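Local coordinates for protein aromatic-amino-acid aminotransferase (Burkholderia pseudomallei, PDB 4F4E) that works as a homodimer that probably transfers amino groups between aromatic amino acids such as tyrosine and 2-oxoglutarate, using covalently bound pyridoxal phosphate, at residues 137-151 against 160-173. Sequence-based numbering, arbitrary orientation. Where two conformers were deposited one is given.
Sequences LRTLNPKAKVAISDP and FDMAGFEVVAYPYY. With EDO (1,2-ethanediol), chain C.
V146 meets the rings of F160 and F165 with its two methyl branches, showing how a single strand residue can tie the helix and loop that follow it in the chain back onto its strand. Its CG1, set anti to the backbone N (chi1 174°), sits over one face of the F160 ring as a CH-pi contact, 4.1 Å from the centroid. The other branch, CG2, touches F165 at CG (3.6 Å). The F165 ring is a wedge between the end of helix 125-140 and strand 146-150: its CZ reaches L137 CB and the backbone of R138, while at its edge CD1 lies 3.3 Å from A144 O. Water 1 links that same carbonyl to the N-H of E166. A Schellman motif at G164 turns the chain out of helix 154-162 into this loop.

Helix 154-162 is the connection of a beta-alpha-beta crossover, whose strands 146-150 and 167-171 run parallel within the large sheet of the class I aminotransferase fold. Both backbone groups of V146 are used, N bonding to E166 O (3.0 Å) and O accepting from V168 N (2.8 Å); I148 continues the ladder with V168 and Y170. On the V146 face, I148 CG1 packs on V167 CG1 (3.8 Å). On the other face, shared with A147 and S149, Y170 folds back over strand 146-150, its chi1 of 52° bringing one ring face onto I148 O and S149 CA, the latter a CH-pi contact 3.7 Å from the centroid. The phenol OH is hydrogen-bonded to V199 O and accepts from ethanediol O1.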
loop_
_atom_site.group_PDB
_atom_site.type_symbol
_atom_site.label_atom_id
_atom_site.label_comp_id
_atom_site.label_asym_id
_atom_site.label_seq_id
_atom_site.Cartn_x
_atom_site.Cartn_y
_atom_site.Cartn_z
ATOM N N LEU A 137 4.533 -16.374 3.832
ATOM C CA LEU A 137 4.876 -17.743 3.410
ATOM C C LEU A 137 6.386 -17.966 3.305
ATOM O O LEU A 137 6.885 -19.025 3.673
ATOM C CB LEU A 137 4.148 -18.114 2.121
ATOM C CG LEU A 137 2.712 -18.631 2.362
ATOM C CD1 LEU A 137 1.852 -18.483 1.129
ATOM C CD2 LEU A 137 2.706 -20.110 2.874
ATOM N N ARG A 138 7.102 -16.952 2.833
ATOM C CA ARG A 138 8.532 -17.024 2.687
ATOM C C ARG A 138 9.233 -17.222 4.029
ATOM O O ARG A 138 10.183 -17.975 4.116
ATOM C CB ARG A 138 9.036 -15.800 1.948
ATOM C CG ARG A 138 10.545 -15.652 1.849
ATOM C CD ARG A 138 11.112 -16.347 0.648
ATOM N NE ARG A 138 12.487 -15.870 0.430
ATOM C CZ ARG A 138 13.396 -16.519 -0.286
ATOM N NH1 ARG A 138 13.099 -17.683 -0.867
ATOM N NH2 ARG A 138 14.605 -15.994 -0.424
ATOM N N THR A 139 8.740 -16.598 5.087
ATOM C CA THR A 139 9.284 -16.819 6.416
ATOM C C THR A 139 9.020 -18.219 6.928
ATOM O O THR A 139 9.825 -18.738 7.715
ATOM C CB THR A 139 8.711 -15.858 7.497
ATOM O OG1 THR A 139 7.393 -16.302 7.947
ATOM C CG2 THR A 139 8.701 -14.446 6.994
ATOM N N LEU A 140 7.907 -18.832 6.524
ATOM C CA LEU A 140 7.542 -20.168 6.972
ATOM C C LEU A 140 8.392 -21.250 6.341
ATOM O O LEU A 140 8.804 -22.187 7.005
ATOM C CB LEU A 140 6.083 -20.485 6.626
ATOM C CG LEU A 140 4.948 -19.778 7.317
ATOM C CD1 LEU A 140 3.621 -20.314 6.767
ATOM C CD2 LEU A 140 5.051 -20.003 8.818
ATOM N N ASN A 141 8.631 -21.146 5.048
ATOM C CA ASN A 141 9.410 -22.154 4.359
ATOM C C ASN A 141 9.912 -21.563 3.080
ATOM O O ASN A 141 9.217 -21.590 2.053
ATOM C CB ASN A 141 8.598 -23.429 4.105
ATOM C CG ASN A 141 9.387 -24.484 3.331
ATOM O OD1 ASN A 141 10.567 -24.299 3.041
ATOM N ND2 ASN A 141 8.729 -25.582 2.976
ATOM N N PRO A 142 11.137 -21.008 3.127
ATOM C CA PRO A 142 11.613 -20.281 1.979
ATOM C C PRO A 142 12.045 -21.213 0.859
ATOM O O PRO A 142 12.330 -20.723 -0.217
ATOM C CB PRO A 142 12.814 -19.487 2.537
ATOM C CG PRO A 142 13.323 -20.339 3.626
ATOM C CD PRO A 142 12.111 -20.987 4.234
ATOM N N LYS A 143 12.092 -22.520 1.106
ATOM C CA LYS A 143 12.356 -23.479 0.015
ATOM C C LYS A 143 11.125 -23.930 -0.753
ATOM O O LYS A 143 11.284 -24.595 -1.748
ATOM C CB LYS A 143 13.058 -24.721 0.532
ATOM N N ALA A 144 9.910 -23.571 -0.327
ATOM C CA ALA A 144 8.700 -23.959 -1.079
ATOM C C ALA A 144 8.682 -23.356 -2.480
ATOM O O ALA A 144 9.127 -22.251 -2.668
ATOM C CB ALA A 144 7.428 -23.548 -0.311
ATOM N N LYS A 145 8.164 -24.091 -3.474
ATOM C CA LYS A 145 7.942 -23.535 -4.781
ATOM C C LYS A 145 6.486 -23.068 -4.858
ATOM O O LYS A 145 5.653 -23.490 -4.062
ATOM C CB LYS A 145 8.254 -24.552 -5.865
ATOM C CG LYS A 145 9.731 -25.006 -5.840
ATOM C CD LYS A 145 9.988 -26.059 -6.882
ATOM C CE LYS A 145 11.409 -26.577 -6.720
ATOM N NZ LYS A 145 11.444 -27.966 -7.218
ATOM N N VAL A 146 6.213 -22.219 -5.833
ATOM C CA VAL A 146 4.883 -21.731 -6.111
ATOM C C VAL A 146 4.459 -22.192 -7.477
ATOM O O VAL A 146 5.219 -22.036 -8.453
ATOM C CB VAL A 146 4.866 -20.204 -6.080
ATOM C CG1 VAL A 146 3.499 -19.680 -6.518
ATOM C CG2 VAL A 146 5.229 -19.737 -4.703
ATOM N N ALA A 147 3.248 -22.735 -7.576
ATOM C CA ALA A 147 2.696 -23.235 -8.828
ATOM C C ALA A 147 1.518 -22.379 -9.219
ATOM O O ALA A 147 0.616 -22.193 -8.424
ATOM C CB ALA A 147 2.253 -24.683 -8.684
ATOM N N ILE A 148 1.555 -21.899 -10.463
ATOM C CA ILE A 148 0.519 -21.069 -11.051
ATOM C C ILE A 148 -0.096 -21.730 -12.273
ATOM O O ILE A 148 0.504 -22.631 -12.866
ATOM C CB ILE A 148 1.052 -19.651 -11.395
ATOM C CG1 ILE A 148 2.160 -19.684 -12.455
ATOM C CG2 ILE A 148 1.528 -19.001 -10.130
ATOM C CD1 ILE A 148 2.482 -18.310 -13.050
ATOM N N SER A 149 -1.269 -21.252 -12.705
ATOM C CA SER A 149 -1.873 -21.840 -13.903
ATOM C C SER A 149 -1.096 -21.482 -15.152
ATOM O O SER A 149 -0.537 -20.378 -15.257
ATOM C CB SER A 149 -3.344 -21.451 -14.042
ATOM O OG SER A 149 -3.559 -20.042 -14.165
ATOM N N ASP A 150 -1.103 -22.390 -16.128
ATOM C CA ASP A 150 -0.644 -22.104 -17.487
ATOM C C ASP A 150 -1.814 -21.696 -18.388
ATOM O O ASP A 150 -2.633 -22.558 -18.765
ATOM C CB ASP A 150 -0.028 -23.385 -18.080
ATOM C CG ASP A 150 0.469 -23.195 -19.508
ATOM O OD1 ASP A 150 0.898 -22.076 -19.823
ATOM O OD2 ASP A 150 0.435 -24.186 -20.277
ATOM N N PRO A 151 -1.935 -20.411 -18.754
ATOM C CA PRO A 151 -1.272 -19.201 -18.342
ATOM C C PRO A 151 -1.975 -18.632 -17.116
ATOM O O PRO A 151 -3.005 -19.151 -16.687
ATOM C CB PRO A 151 -1.512 -18.272 -19.525
ATOM C CG PRO A 151 -2.854 -18.618 -19.987
ATOM C CD PRO A 151 -2.945 -20.122 -19.794
ATOM N N PHE A 160 5.447 -13.521 -6.947
ATOM C CA PHE A 160 6.013 -14.582 -6.161
ATOM C C PHE A 160 7.504 -14.725 -6.434
ATOM O O PHE A 160 8.257 -14.998 -5.503
ATOM C CB PHE A 160 5.255 -15.890 -6.396
ATOM C CG PHE A 160 3.936 -15.922 -5.698
ATOM C CD1 PHE A 160 3.883 -16.149 -4.343
ATOM C CD2 PHE A 160 2.752 -15.640 -6.371
ATOM C CE1 PHE A 160 2.659 -16.168 -3.646
ATOM C CE2 PHE A 160 1.529 -15.667 -5.701
ATOM C CZ PHE A 160 1.477 -15.943 -4.344
ATOM N N ASP A 161 7.943 -14.481 -7.672
ATOM C CA ASP A 161 9.366 -14.483 -7.927
ATOM C C ASP A 161 10.070 -13.357 -7.142
ATOM O O ASP A 161 11.114 -13.585 -6.538
ATOM C CB ASP A 161 9.628 -14.364 -9.416
ATOM C CG ASP A 161 11.076 -14.409 -9.745
ATOM O OD1 ASP A 161 11.619 -15.518 -9.837
ATOM O OD2 ASP A 161 11.634 -13.327 -9.921
ATOM N N MET A 162 9.507 -12.157 -7.155
ATOM C CA MET A 162 10.059 -11.042 -6.348
ATOM C C MET A 162 10.009 -11.296 -4.857
ATOM O O MET A 162 10.849 -10.787 -4.093
ATOM C CB MET A 162 9.317 -9.750 -6.668
ATOM C CG MET A 162 9.845 -8.534 -5.937
ATOM S SD MET A 162 11.520 -8.035 -6.473
ATOM C CE MET A 162 11.414 -8.189 -8.240
ATOM N N ALA A 163 9.028 -12.068 -4.405
ATOM C CA ALA A 163 8.938 -12.423 -2.988
ATOM C C ALA A 163 9.973 -13.529 -2.600
ATOM O O ALA A 163 10.075 -13.877 -1.432
ATOM C CB ALA A 163 7.513 -12.849 -2.637
ATOM N N GLY A 164 10.697 -14.061 -3.571
ATOM C CA GLY A 164 11.790 -15.022 -3.323
ATOM C C GLY A 164 11.561 -16.455 -3.774
ATOM O O GLY A 164 12.432 -17.312 -3.561
ATOM N N PHE A 165 10.428 -16.743 -4.383
ATOM C CA PHE A 165 10.036 -18.125 -4.724
ATOM C C PHE A 165 10.365 -18.504 -6.159
ATOM O O PHE A 165 10.260 -17.705 -7.068
ATOM C CB PHE A 165 8.507 -18.286 -4.565
ATOM C CG PHE A 165 8.003 -18.098 -3.158
ATOM C CD1 PHE A 165 8.067 -19.146 -2.259
ATOM C CD2 PHE A 165 7.419 -16.907 -2.755
ATOM C CE1 PHE A 165 7.601 -19.019 -0.953
ATOM C CE2 PHE A 165 6.949 -16.757 -1.453
ATOM C CZ PHE A 165 7.040 -17.822 -0.553
ATOM N N GLU A 166 10.731 -19.763 -6.385
ATOM C CA GLU A 166 10.765 -20.309 -7.732
ATOM C C GLU A 166 9.316 -20.596 -8.127
ATOM O O GLU A 166 8.577 -21.206 -7.351
ATOM C CB GLU A 166 11.585 -21.611 -7.739
ATOM C CG GLU A 166 11.555 -22.349 -9.071
ATOM C CD GLU A 166 12.236 -23.714 -9.027
ATOM O OE1 GLU A 166 13.019 -23.951 -8.083
ATOM O OE2 GLU A 166 11.945 -24.532 -9.948
ATOM N N VAL A 167 8.920 -20.187 -9.335
ATOM C CA VAL A 167 7.540 -20.354 -9.808
ATOM C C VAL A 167 7.528 -21.377 -10.947
ATOM O O VAL A 167 8.334 -21.317 -11.859
ATOM C CB VAL A 167 6.943 -19.007 -10.263
ATOM C CG1 VAL A 167 5.496 -19.198 -10.770
ATOM C CG2 VAL A 167 7.014 -17.974 -9.118
ATOM N N VAL A 168 6.588 -22.314 -10.877
ATOM C CA VAL A 168 6.388 -23.284 -11.915
ATOM C C VAL A 168 4.920 -23.168 -12.319
ATOM O O VAL A 168 4.137 -22.522 -11.602
ATOM C CB VAL A 168 6.660 -24.716 -11.437
ATOM C CG1 VAL A 168 8.124 -24.934 -11.001
ATOM C CG2 VAL A 168 5.706 -25.142 -10.330
ATOM N N ALA A 169 4.547 -23.798 -13.426
ATOM C CA ALA A 169 3.184 -23.713 -13.940
ATOM C C ALA A 169 2.576 -25.092 -14.063
ATOM O O ALA A 169 3.244 -26.057 -14.517
ATOM C CB ALA A 169 3.152 -23.000 -15.291
ATOM N N TYR A 170 1.325 -25.227 -13.634
ATOM C CA TYR A 170 0.587 -26.428 -13.885
ATOM C C TYR A 170 -0.204 -26.284 -15.192
ATOM O O TYR A 170 -0.723 -25.195 -15.475
ATOM C CB TYR A 170 -0.351 -26.827 -12.729
ATOM C CG TYR A 170 -1.300 -25.753 -12.214
ATOM C CD1 TYR A 170 -2.512 -25.529 -12.813
ATOM C CD2 TYR A 170 -0.988 -24.992 -11.088
ATOM C CE1 TYR A 170 -3.391 -24.556 -12.329
ATOM C CE2 TYR A 170 -1.873 -24.040 -10.581
ATOM C CZ TYR A 170 -3.057 -23.804 -11.222
ATOM O OH TYR A 170 -3.945 -22.818 -10.759
ATOM N N PRO A 171 -0.270 -27.372 -15.990
ATOM C CA PRO A 171 -1.163 -27.364 -17.148
ATOM C C PRO A 171 -2.552 -26.888 -16.745
ATOM O O PRO A 171 -3.020 -27.247 -15.663
ATOM C CB PRO A 171 -1.172 -28.831 -17.607
ATOM C CG PRO A 171 0.119 -29.405 -17.093
ATOM C CD PRO A 171 0.325 -28.711 -15.766
ATOM N N TYR A 172 -3.205 -26.100 -17.604
ATOM C CA TYR A 172 -4.521 -25.559 -17.293
ATOM C C TYR A 172 -5.314 -25.257 -18.551
ATOM O O TYR A 172 -6.190 -26.051 -18.936
ATOM C CB TYR A 172 -4.427 -24.326 -16.348
ATOM C CG TYR A 172 -5.777 -23.905 -15.848
ATOM C CD1 TYR A 172 -6.423 -24.649 -14.904
ATOM C CD2 TYR A 172 -6.478 -22.851 -16.436
ATOM C CE1 TYR A 172 -7.705 -24.331 -14.474
ATOM C CE2 TYR A 172 -7.713 -22.487 -15.993
ATOM C CZ TYR A 172 -8.345 -23.231 -15.020
ATOM O OH TYR A 172 -9.634 -22.908 -14.584
ATOM N N TYR A 173 -4.978 -24.173 -19.250
ATOM C CA TYR A 173 -5.680 -23.820 -20.481
ATOM C C TYR A 173 -5.310 -24.760 -21.639
ATOM O O TYR A 173 -4.125 -24.986 -21.890
ATOM C CB TYR A 173 -5.325 -22.401 -20.892
ATOM C CG TYR A 173 -5.988 -22.035 -22.190
ATOM C CD1 TYR A 173 -7.361 -21.832 -22.264
ATOM C CD2 TYR A 173 -5.256 -21.925 -23.352
ATOM C CE1 TYR A 173 -7.981 -21.505 -23.494
ATOM C CE2 TYR A 173 -5.872 -21.635 -24.559
ATOM C CZ TYR A 173 -7.217 -21.416 -24.615
ATOM O OH TYR A 173 -7.743 -21.093 -25.850
HETATM C C1 EDO C . -7.012 -22.539 -11.858
HETATM O O1 EDO C . -6.386 -21.599 -11.017
HETATM C C2 EDO C . -8.456 -22.862 -11.449
HETATM O O2 EDO C . -9.294 -21.755 -11.632
HETATM O O HOH W 1 11.289 -21.428 -4.215
HETATM O O HOH W 2 -2.010 -25.624 -20.203
#